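Local atomic coordinates of AgaA (Rhizobium radiobacter, PDB entry 6HLX), a protein that binds the opine agropinic acid as the periplasmic substrate-binding component of an ABC transporter that imports it. Residues A[7-12]-A[330-335]; A[239-244]-A[374-379]; A[326-331]-A[355-360]. One frame throughout, in Å; residues are numbered along the deposited sequence.

How the contacts relate
Along the chain, strand 3-8 of the seven-stranded sheet ends within 7-12 and runs on into a loop. Contact 1 ties this segment to 330-335, at the start of helix 333-347, and so closes a loop of more than 300 residues. Within that loop lies strand 240-245, in the six-stranded sheet. It pairs in contact 2 with strand 374-379, so contacts 1 and 2 cross. Contact 3 lies wholly within the loop that contact 2 closes. It joins 326-331 to 355-360 and shares Ser330 and Gln331 with contact 1. Contacts 2 and 3 meet where Leu327 borders Phe374 and Thr375 in the sheet. All three contacts touch agropinic acid.

Contact 1: A[7-12]-A[330-335]; sequences GLSGEP and SQYSFQ. With G9Z (agropinic acid), chain E.
Ser9 OG is gripped by two hydroxyls: a hydrogen bond to Tyr332 OH at 2.7 Å and a weak one to Ser24 OG. Either of Ser9 and Tyr332 could be the donor in the first bond. The serine hydroxyl sits between its own backbone N and carbonyl carbon (chi1 65°). From there it meets the tyrosine ring at the edge, near the ring plane. Tyr332 CG is anti to its carbonyl carbon (chi1 -66°), which directs the ring toward 7-12 and puts OH against Ser9 OG. One face of this ring carries the ligand: agropinic acid CB lies 3.6 Å above the plane, over the centre. The neighbouring ligand carbon CAC comes to 3.4 Å from Tyr332 CZ. The contact bridges the two lobes of a periplasmic binding protein, consistent with a form closed on its ligand. Strand 3-8 is held in one sheet by backbone bonds from Gly7 and Leu8 to its neighbour strands, while helix 333-347 belongs to the other lobe. Tyr332 is the N-cap residue of that helix, and Ser333 N in its first turn bonds to Glu199 OE2. The same helix start supplies more of the pocket. Gln335 bends at chi2, which brings its amide to the ligand carboxylate. Its NE2 donates to OXT of agropinic acid at 3.0 Å, with an N-H...O angle of 146°. Phe334 turns its edge to the carboxylate, with CZ 3.3 Å from OXT of the ligand. The extended side chain of Gln331 reaches the backbone of Ser9 and Gly10.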
loop_
_atom_site.group_PDB
_atom_site.type_symbol
_atom_site.label_atom_id
_atom_site.label_comp_id
_atom_site.label_asym_id
_atom_site.label_seq_id
_atom_site.Cartn_x
_atom_site.Cartn_y
_atom_site.Cartn_z
ATOM N N GLY A 7 13.346 -11.772 6.812
ATOM C CA GLY A 7 12.235 -12.699 6.716
ATOM C C GLY A 7 10.974 -11.987 6.276
ATOM O O GLY A 7 10.366 -11.254 7.063
ATOM N N LEU A 8 10.575 -12.193 5.013
ATOM C CA LEU A 8 9.342 -11.603 4.470
ATOM C C LEU A 8 8.126 -12.502 4.778
ATOM O O LEU A 8 8.249 -13.731 4.824
ATOM C CB LEU A 8 9.425 -11.453 2.935
ATOM C CG LEU A 8 10.378 -10.447 2.317
ATOM C CD1 LEU A 8 10.374 -10.637 0.792
ATOM C CD2 LEU A 8 10.007 -9.002 2.705
ATOM N N SER A 9 6.923 -11.880 4.861
ATOM C CA SER A 9 5.681 -12.606 5.138
ATOM C C SER A 9 5.159 -13.404 3.948
ATOM O O SER A 9 4.142 -14.091 4.079
ATOM C CB SER A 9 4.602 -11.653 5.656
ATOM O OG SER A 9 4.261 -10.729 4.642
ATOM N N GLY A 10 5.848 -13.310 2.807
ATOM C CA GLY A 10 5.477 -14.079 1.627
ATOM C C GLY A 10 6.442 -13.913 0.479
ATOM O O GLY A 10 7.278 -13.008 0.481
ATOM N N GLU A 11 6.244 -14.732 -0.545
ATOM C CA GLU A 11 7.024 -14.640 -1.762
ATOM C C GLU A 11 6.317 -13.669 -2.716
ATOM O O GLU A 11 5.128 -13.848 -2.992
ATOM C CB GLU A 11 7.152 -16.032 -2.405
ATOM C CG GLU A 11 7.845 -16.032 -3.754
ATOM C CD GLU A 11 8.292 -17.404 -4.240
ATOM O OE1 GLU A 11 9.261 -17.465 -5.030
ATOM O OE2 GLU A 11 7.681 -18.420 -3.834
ATOM N N PRO A 12 7.024 -12.668 -3.276
ATOM C CA PRO A 12 6.346 -11.756 -4.221
ATOM C C PRO A 12 5.812 -12.515 -5.439
ATOM O O PRO A 12 6.514 -13.361 -6.023
ATOM C CB PRO A 12 7.469 -10.803 -4.655
ATOM C CG PRO A 12 8.424 -10.791 -3.457
ATOM C CD PRO A 12 8.415 -12.247 -3.016
ATOM N N SER A 330 -5.811 -17.034 3.970
ATOM C CA SER A 330 -5.399 -17.794 5.143
ATOM C C SER A 330 -3.885 -17.520 5.408
ATOM O O SER A 330 -3.355 -18.010 6.390
ATOM C CB SER A 330 -5.598 -19.280 4.890
ATOM O OG SER A 330 -4.988 -19.534 3.636
ATOM N N GLN A 331 -3.185 -16.789 4.514
ATOM C CA GLN A 331 -1.739 -16.541 4.673
ATOM C C GLN A 331 -1.406 -15.611 5.855
ATOM O O GLN A 331 -0.294 -15.667 6.402
ATOM C CB GLN A 331 -1.149 -15.992 3.371
ATOM C CG GLN A 331 0.412 -15.925 3.429
ATOM C CD GLN A 331 1.114 -15.830 2.100
ATOM O OE1 GLN A 331 2.264 -15.340 2.012
ATOM N NE2 GLN A 331 0.484 -16.324 1.040
ATOM N N TYR A 332 -2.348 -14.721 6.199
ATOM C CA TYR A 332 -2.185 -13.775 7.301
ATOM C C TYR A 332 -3.285 -14.110 8.282
ATOM O O TYR A 332 -4.466 -13.944 7.963
ATOM C CB TYR A 332 -2.308 -12.331 6.769
ATOM C CG TYR A 332 -1.174 -11.991 5.827
ATOM C CD1 TYR A 332 -1.224 -12.358 4.481
ATOM C CD2 TYR A 332 -0.020 -11.358 6.291
ATOM C CE1 TYR A 332 -0.160 -12.097 3.620
ATOM C CE2 TYR A 332 1.056 -11.099 5.439
ATOM C CZ TYR A 332 0.990 -11.495 4.113
ATOM O OH TYR A 332 2.029 -11.219 3.269
ATOM N N SER A 333 -2.919 -14.655 9.437
ATOM C CA SER A 333 -3.932 -15.049 10.422
ATOM C C SER A 333 -4.896 -13.918 10.743
ATOM O O SER A 333 -6.099 -14.176 10.895
ATOM C CB SER A 333 -3.291 -15.566 11.700
ATOM O OG SER A 333 -2.658 -16.800 11.411
ATOM N N PHE A 334 -4.400 -12.663 10.814
ATOM C CA PHE A 334 -5.356 -11.571 11.130
ATOM C C PHE A 334 -6.427 -11.398 10.048
ATOM O O PHE A 334 -7.538 -11.004 10.367
ATOM C CB PHE A 334 -4.636 -10.256 11.446
ATOM C CG PHE A 334 -3.934 -9.607 10.272
ATOM C CD1 PHE A 334 -4.626 -8.762 9.408
ATOM C CD2 PHE A 334 -2.577 -9.840 10.032
ATOM C CE1 PHE A 334 -3.979 -8.177 8.310
ATOM C CE2 PHE A 334 -1.929 -9.236 8.944
ATOM C CZ PHE A 334 -2.632 -8.405 8.099
ATOM N N GLN A 335 -6.093 -11.671 8.776
ATOM C CA GLN A 335 -7.063 -11.550 7.676
ATOM C C GLN A 335 -8.110 -12.664 7.797
ATOM O O GLN A 335 -9.330 -12.412 7.740
ATOM C CB GLN A 335 -6.335 -11.655 6.332
ATOM C CG GLN A 335 -5.505 -10.429 5.962
ATOM C CD GLN A 335 -6.097 -9.686 4.788
ATOM O OE1 GLN A 335 -6.995 -10.160 4.090
ATOM N NE2 GLN A 335 -5.583 -8.498 4.546
HETATM O OAM G9Z E . 0.400 -7.169 1.155
HETATM C CAB G9Z E . -0.395 -7.442 2.065
HETATM C CAC G9Z E . -0.401 -8.687 2.725
HETATM C CB G9Z E . -1.529 -8.601 3.799
HETATM C CA G9Z E . -2.234 -7.283 3.527
HETATM C C G9Z E . -2.343 -6.499 4.720
HETATM O O G9Z E . -1.371 -5.768 5.057
HETATM N N G9Z E . -1.415 -6.648 2.442
HETATM C CAG G9Z E . -1.638 -5.245 1.921
HETATM C CAH G9Z E . -2.790 -5.228 0.915
HETATM O OAP G9Z E . -3.967 -5.603 1.630
HETATM C CAI G9Z E . -2.991 -3.854 0.270
HETATM O OAQ G9Z E . -1.696 -3.300 -0.075
HETATM C CAJ G9Z E . -3.820 -3.953 -1.055
HETATM O OAR G9Z E . -3.975 -2.640 -1.624
HETATM C CAK G9Z E . -5.192 -4.663 -0.959
HETATM O OAT G9Z E . -5.691 -4.925 -2.285
HETATM C CAL G9Z E . -6.208 -3.879 -0.113
HETATM O OAS G9Z E . -7.415 -4.654 0.049
HETATM O OXT G9Z E . -3.399 -6.604 5.400
#

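Contact 2: A[239-244]-A[374-379]; sequences PFMGLQ and FTVMGS. With G9Z (agropinic acid), chain E.
Two neighbouring antiparallel strands of the six-stranded sheet form part of the agropinic acid pocket here. Strands 240-244 and 374-379 run at 151° to each other. Three hydrogen-bonded pairs, Phe240-Ser379, Gly242-Met377 and Gln244-Thr375, give six backbone bonds. Four lie nearly along the C=O axis, Gly242 N lies in the carbonyl plane of Met377, and Met377 N sits above that of Gly242. On the face of Phe240 and Met377, Met377 SD lies at the edge of the Phe240 ring, 5.3 Å from its centroid, a Met-aromatic contact. Ser379 O sits over the centre of that ring, 3.6 Å above its plane. Gln244 crosses Met377 at about a right angle, and its OE1 accepts from ligand OAS at 2.6 Å. Its NE2 bonds to Thr402 O and Asn404 O, which fixes the turn of the amide. On the other face, Met241 folds back at chi2 and chi3 so that CE meets Val376 CG1 at 3.6 Å. Gly378 O accepts from ligand OAP at 2.7 Å. With no side chain on Gly378, ligand OXT can come to 3.4 Å from its CA. The strands thus line a ligand site between lobes, typical of the periplasmic binding protein fold.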
loop_
_atom_site.group_PDB
_atom_site.type_symbol
_atom_site.label_atom_id
_atom_site.label_comp_id
_atom_site.label_asym_id
_atom_site.label_seq_id
_atom_site.Cartn_x
_atom_site.Cartn_y
_atom_site.Cartn_z
ATOM N N PRO A 239 -1.925 1.244 9.403
ATOM C CA PRO A 239 -3.003 0.678 8.573
ATOM C C PRO A 239 -4.328 0.525 9.280
ATOM O O PRO A 239 -4.408 0.538 10.509
ATOM C CB PRO A 239 -2.458 -0.698 8.128
ATOM C CG PRO A 239 -0.966 -0.726 8.566
ATOM C CD PRO A 239 -0.941 0.195 9.771
ATOM N N PHE A 240 -5.372 0.353 8.475
ATOM C CA PHE A 240 -6.718 0.103 8.987
ATOM C C PHE A 240 -7.229 -1.228 8.392
ATOM O O PHE A 240 -6.720 -1.699 7.355
ATOM C CB PHE A 240 -7.682 1.264 8.633
ATOM C CG PHE A 240 -7.590 1.746 7.198
ATOM C CD1 PHE A 240 -8.136 0.997 6.153
ATOM C CD2 PHE A 240 -6.973 2.952 6.891
ATOM C CE1 PHE A 240 -8.023 1.432 4.821
ATOM C CE2 PHE A 240 -6.882 3.397 5.560
ATOM C CZ PHE A 240 -7.398 2.629 4.532
ATOM N N MET A 241 -8.238 -1.805 9.041
ATOM C CA MET A 241 -8.969 -2.994 8.582
ATOM C C MET A 241 -10.376 -2.546 8.229
ATOM O O MET A 241 -10.990 -1.784 8.976
ATOM C CB MET A 241 -9.058 -4.100 9.660
ATOM C CG MET A 241 -7.701 -4.687 10.056
ATOM S SD MET A 241 -6.792 -5.424 8.692
ATOM C CE MET A 241 -7.841 -6.792 8.299
ATOM N N GLY A 242 -10.913 -3.070 7.139
ATOM C CA GLY A 242 -12.268 -2.719 6.715
ATOM C C GLY A 242 -12.738 -3.610 5.591
ATOM O O GLY A 242 -12.302 -4.762 5.493
ATOM N N LEU A 243 -13.649 -3.096 4.750
ATOM C CA LEU A 243 -14.165 -3.875 3.629
ATOM C C LEU A 243 -14.239 -3.031 2.374
ATOM O O LEU A 243 -14.634 -1.863 2.438
ATOM C CB LEU A 243 -15.599 -4.373 3.951
ATOM C CG LEU A 243 -15.746 -5.451 5.038
ATOM C CD1 LEU A 243 -17.195 -5.558 5.484
ATOM C CD2 LEU A 243 -15.270 -6.839 4.516
ATOM N N GLN A 244 -13.945 -3.668 1.242
ATOM C CA GLN A 244 -14.134 -3.144 -0.114
ATOM C C GLN A 244 -15.266 -3.982 -0.683
ATOM O O GLN A 244 -15.288 -5.205 -0.482
ATOM C CB GLN A 244 -12.871 -3.335 -0.975
ATOM C CG GLN A 244 -11.762 -2.386 -0.580
ATOM C CD GLN A 244 -10.425 -2.876 -1.035
ATOM O OE1 GLN A 244 -9.643 -3.362 -0.217
ATOM N NE2 GLN A 244 -10.138 -2.796 -2.343
ATOM N N PHE A 374 -17.256 -9.135 -1.950
ATOM C CA PHE A 374 -16.590 -8.183 -1.049
ATOM C C PHE A 374 -15.334 -8.790 -0.502
ATOM O O PHE A 374 -15.155 -10.005 -0.591
ATOM C CB PHE A 374 -17.497 -7.569 0.039
ATOM C CG PHE A 374 -18.034 -8.393 1.188
ATOM C CD1 PHE A 374 -18.428 -9.723 0.996
ATOM C CD2 PHE A 374 -18.313 -7.794 2.419
ATOM C CE1 PHE A 374 -19.039 -10.445 2.030
ATOM C CE2 PHE A 374 -18.923 -8.519 3.454
ATOM C CZ PHE A 374 -19.281 -9.839 3.248
ATOM N N THR A 375 -14.396 -7.943 -0.051
ATOM C CA THR A 375 -13.091 -8.443 0.417
ATOM C C THR A 375 -12.634 -7.721 1.652
ATOM O O THR A 375 -12.949 -6.538 1.821
ATOM C CB THR A 375 -12.019 -8.390 -0.708
ATOM O OG1 THR A 375 -10.797 -9.013 -0.265
ATOM C CG2 THR A 375 -11.675 -6.944 -1.172
ATOM N N VAL A 376 -11.960 -8.462 2.546
ATOM C CA VAL A 376 -11.330 -7.870 3.729
ATOM C C VAL A 376 -10.238 -6.912 3.198
ATOM O O VAL A 376 -9.405 -7.284 2.357
ATOM C CB VAL A 376 -10.741 -8.950 4.664
ATOM C CG1 VAL A 376 -9.856 -8.333 5.748
ATOM C CG2 VAL A 376 -11.871 -9.777 5.292
ATOM N N MET A 377 -10.243 -5.683 3.715
ATOM C CA MET A 377 -9.298 -4.646 3.305
ATOM C C MET A 377 -8.363 -4.400 4.483
ATOM O O MET A 377 -8.828 -4.020 5.549
ATOM C CB MET A 377 -10.104 -3.343 2.980
ATOM C CG MET A 377 -9.231 -2.091 2.780
ATOM S SD MET A 377 -10.200 -0.627 2.324
ATOM C CE MET A 377 -11.194 -0.338 3.871
ATOM N N GLY A 378 -7.073 -4.634 4.276
ATOM C CA GLY A 378 -6.000 -4.347 5.227
ATOM C C GLY A 378 -5.107 -3.382 4.482
ATOM O O GLY A 378 -4.398 -3.795 3.567
ATOM N N SER A 379 -5.237 -2.068 4.736
ATOM C CA SER A 379 -4.543 -1.121 3.859
ATOM C C SER A 379 -4.305 0.226 4.491
ATOM O O SER A 379 -4.422 0.363 5.709
ATOM C CB SER A 379 -5.291 -0.975 2.529
ATOM O OG SER A 379 -4.406 -0.510 1.512
HETATM O OAM G9Z E . 0.400 -7.169 1.155
HETATM C CAB G9Z E . -0.395 -7.442 2.065
HETATM C CAC G9Z E . -0.401 -8.687 2.725
HETATM C CB G9Z E . -1.529 -8.601 3.799
HETATM C CA G9Z E . -2.234 -7.283 3.527
HETATM C C G9Z E . -2.343 -6.499 4.720
HETATM O O G9Z E . -1.371 -5.768 5.057
HETATM N N G9Z E . -1.415 -6.648 2.442
HETATM C CAG G9Z E . -1.638 -5.245 1.921
HETATM C CAH G9Z E . -2.790 -5.228 0.915
HETATM O OAP G9Z E . -3.967 -5.603 1.630
HETATM C CAI G9Z E . -2.991 -3.854 0.270
HETATM O OAQ G9Z E . -1.696 -3.300 -0.075
HETATM C CAJ G9Z E . -3.820 -3.953 -1.055
HETATM O OAR G9Z E . -3.975 -2.640 -1.624
HETATM C CAK G9Z E . -5.192 -4.663 -0.959
HETATM O OAT G9Z E . -5.691 -4.925 -2.285
HETATM C CAL G9Z E . -6.208 -3.879 -0.113
HETATM O OAS G9Z E . -7.415 -4.654 0.049
HETATM O OXT G9Z E . -3.399 -6.604 5.400
#

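Contact 3: A[326-331]-A[355-360]; sequences LLATSQ and LDLPDW. With G9Z (agropinic acid), chain E.
The beta-alpha-beta unit of strand 322-327, helix 333-347 and strand 351-356 brings its two parallel strands together, and the loops beyond them lead to the ligand pocket. Leu326 O accepts from Asp356 N at 2.9 Å. Two residues on, Ala328 N gives a nearly straight bond of 2.9 Å to Asp356 O, so Asp356 uses both N and O. Leu326 and Leu355 lie side by side on one sheet face. Asp356 has its charge partner in Arg325. Past the strands, Pro358 O takes two donors. Thr329 OG1 comes at 2.7 Å in the carbonyl plane, and Ser330 N comes from above that plane. Thr329 OG1 lies anti to its backbone N (chi1 -176°). It also accepts from Gln331 N at 3.1 Å, forming an ST turn. Ser330 OG donates to Leu357 O. These bonds hold the loop beside Asp359, the N-cap residue of helix 360-369. Thr329 CG2 touches the edge of the Trp360 indole, in its plane, 3.7 Å from CE3. Trp360 NE1 bonds to Pro21 O, which helps fix the ring. One indole face bears the ligand, with CAC 3.6 Å above the plane over its centre, and Trp360 CH2 lies 3.4 Å from ligand OAP.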
loop_
_atom_site.group_PDB
_atom_site.type_symbol
_atom_site.label_atom_id
_atom_site.label_comp_id
_atom_site.label_asym_id
_atom_site.label_seq_id
_atom_site.Cartn_x
_atom_site.Cartn_y
_atom_site.Cartn_z
ATOM N N LEU A 326 -17.209 -13.823 0.945
ATOM C CA LEU A 326 -16.189 -12.861 1.395
ATOM C C LEU A 326 -14.807 -13.387 1.058
ATOM O O LEU A 326 -14.420 -14.473 1.514
ATOM C CB LEU A 326 -16.295 -12.624 2.905
ATOM C CG LEU A 326 -15.243 -11.728 3.610
ATOM C CD1 LEU A 326 -15.262 -10.301 3.048
ATOM C CD2 LEU A 326 -15.514 -11.688 5.102
ATOM N N LEU A 327 -14.059 -12.588 0.296
ATOM C CA LEU A 327 -12.682 -12.937 -0.068
ATOM C C LEU A 327 -11.710 -12.397 0.968
ATOM O O LEU A 327 -11.693 -11.193 1.256
ATOM C CB LEU A 327 -12.325 -12.377 -1.459
ATOM C CG LEU A 327 -10.871 -12.545 -1.926
ATOM C CD1 LEU A 327 -10.483 -14.039 -2.076
ATOM C CD2 LEU A 327 -10.609 -11.751 -3.200
ATOM N N ALA A 328 -10.838 -13.265 1.467
ATOM C CA ALA A 328 -9.754 -12.822 2.342
ATOM C C ALA A 328 -8.573 -13.759 2.044
ATOM O O ALA A 328 -8.378 -14.110 0.874
ATOM C CB ALA A 328 -10.182 -12.859 3.819
ATOM N N THR A 329 -7.782 -14.139 3.047
ATOM C CA THR A 329 -6.633 -15.044 2.839
ATOM C C THR A 329 -6.393 -15.832 4.106
ATOM O O THR A 329 -6.672 -15.331 5.200
ATOM C CB THR A 329 -5.360 -14.247 2.426
ATOM O OG1 THR A 329 -4.264 -15.147 2.142
ATOM C CG2 THR A 329 -4.911 -13.213 3.500
ATOM N N SER A 330 -5.811 -17.034 3.970
ATOM C CA SER A 330 -5.399 -17.794 5.143
ATOM C C SER A 330 -3.885 -17.520 5.408
ATOM O O SER A 330 -3.355 -18.010 6.390
ATOM C CB SER A 330 -5.598 -19.280 4.890
ATOM O OG SER A 330 -4.988 -19.534 3.636
ATOM N N GLN A 331 -3.185 -16.789 4.514
ATOM C CA GLN A 331 -1.739 -16.541 4.673
ATOM C C GLN A 331 -1.406 -15.611 5.855
ATOM O O GLN A 331 -0.294 -15.667 6.402
ATOM C CB GLN A 331 -1.149 -15.992 3.371
ATOM C CG GLN A 331 0.412 -15.925 3.429
ATOM C CD GLN A 331 1.114 -15.830 2.100
ATOM O OE1 GLN A 331 2.264 -15.340 2.012
ATOM N NE2 GLN A 331 0.484 -16.324 1.040
ATOM N N LEU A 355 -16.725 -18.086 3.165
ATOM C CA LEU A 355 -15.374 -17.531 3.075
ATOM C C LEU A 355 -14.510 -18.161 2.000
ATOM O O LEU A 355 -14.489 -19.398 1.855
ATOM C CB LEU A 355 -14.639 -17.691 4.423
ATOM C CG LEU A 355 -15.286 -17.073 5.666
ATOM C CD1 LEU A 355 -14.435 -17.321 6.892
ATOM C CD2 LEU A 355 -15.547 -15.579 5.483
ATOM N N ASP A 356 -13.739 -17.317 1.299
ATOM C CA ASP A 356 -12.741 -17.764 0.333
ATOM C C ASP A 356 -11.416 -17.302 0.904
ATOM O O ASP A 356 -11.177 -16.105 1.011
ATOM C CB ASP A 356 -13.003 -17.199 -1.073
ATOM C CG ASP A 356 -14.235 -17.850 -1.685
ATOM O OD1 ASP A 356 -14.331 -19.092 -1.644
ATOM O OD2 ASP A 356 -15.111 -17.115 -2.172
ATOM N N LEU A 357 -10.585 -18.260 1.326
ATOM C CA LEU A 357 -9.332 -18.000 2.034
ATOM C C LEU A 357 -8.138 -18.626 1.324
ATOM O O LEU A 357 -7.464 -19.483 1.894
ATOM C CB LEU A 357 -9.440 -18.543 3.473
ATOM C CG LEU A 357 -10.611 -17.996 4.324
ATOM C CD1 LEU A 357 -10.695 -18.709 5.653
ATOM C CD2 LEU A 357 -10.542 -16.470 4.482
ATOM N N PRO A 358 -7.818 -18.184 0.098
ATOM C CA PRO A 358 -6.636 -18.733 -0.588
ATOM C C PRO A 358 -5.355 -18.086 -0.072
ATOM O O PRO A 358 -5.406 -17.242 0.828
ATOM C CB PRO A 358 -6.886 -18.325 -2.039
ATOM C CG PRO A 358 -7.558 -16.979 -1.917
ATOM C CD PRO A 358 -8.458 -17.116 -0.708
ATOM N N ASP A 359 -4.207 -18.420 -0.668
ATOM C CA ASP A 359 -2.957 -17.772 -0.260
ATOM C C ASP A 359 -2.969 -16.302 -0.731
ATOM O O ASP A 359 -3.895 -15.903 -1.445
ATOM C CB ASP A 359 -1.728 -18.533 -0.751
ATOM C CG ASP A 359 -1.398 -18.443 -2.240
ATOM O OD1 ASP A 359 -2.164 -17.830 -2.983
ATOM O OD2 ASP A 359 -0.360 -18.984 -2.648
ATOM N N TRP A 360 -1.955 -15.512 -0.350
ATOM C CA TRP A 360 -1.992 -14.089 -0.664
ATOM C C TRP A 360 -1.998 -13.785 -2.154
ATOM O O TRP A 360 -2.828 -12.981 -2.608
ATOM C CB TRP A 360 -0.855 -13.316 0.055
ATOM C CG TRP A 360 -0.952 -11.855 -0.241
ATOM C CD1 TRP A 360 -0.173 -11.145 -1.104
ATOM C CD2 TRP A 360 -2.035 -10.996 0.123
ATOM N NE1 TRP A 360 -0.633 -9.855 -1.204
ATOM C CE2 TRP A 360 -1.780 -9.735 -0.462
ATOM C CE3 TRP A 360 -3.157 -11.146 0.952
ATOM C CZ2 TRP A 360 -2.630 -8.639 -0.272
ATOM C CZ3 TRP A 360 -3.995 -10.054 1.147
ATOM C CH2 TRP A 360 -3.737 -8.827 0.522
HETATM O OAM G9Z E . 0.400 -7.169 1.155
HETATM C CAB G9Z E . -0.395 -7.442 2.065
HETATM C CAC G9Z E . -0.401 -8.687 2.725
HETATM C CB G9Z E . -1.529 -8.601 3.799
HETATM C CA G9Z E . -2.234 -7.283 3.527
HETATM C C G9Z E . -2.343 -6.499 4.720
HETATM O O G9Z E . -1.371 -5.768 5.057
HETATM N N G9Z E . -1.415 -6.648 2.442
HETATM C CAG G9Z E . -1.638 -5.245 1.921
HETATM C CAH G9Z E . -2.790 -5.228 0.915
HETATM O OAP G9Z E . -3.967 -5.603 1.630
HETATM C CAI G9Z E . -2.991 -3.854 0.270
HETATM O OAQ G9Z E . -1.696 -3.300 -0.075
HETATM C CAJ G9Z E . -3.820 -3.953 -1.055
HETATM O OAR G9Z E . -3.975 -2.640 -1.624
HETATM C CAK G9Z E . -5.192 -4.663 -0.959
HETATM O OAT G9Z E . -5.691 -4.925 -2.285
HETATM C CAL G9Z E . -6.208 -3.879 -0.113
HETATM O OAS G9Z E . -7.415 -4.654 0.049
HETATM O OXT G9Z E . -3.399 -6.604 5.400
#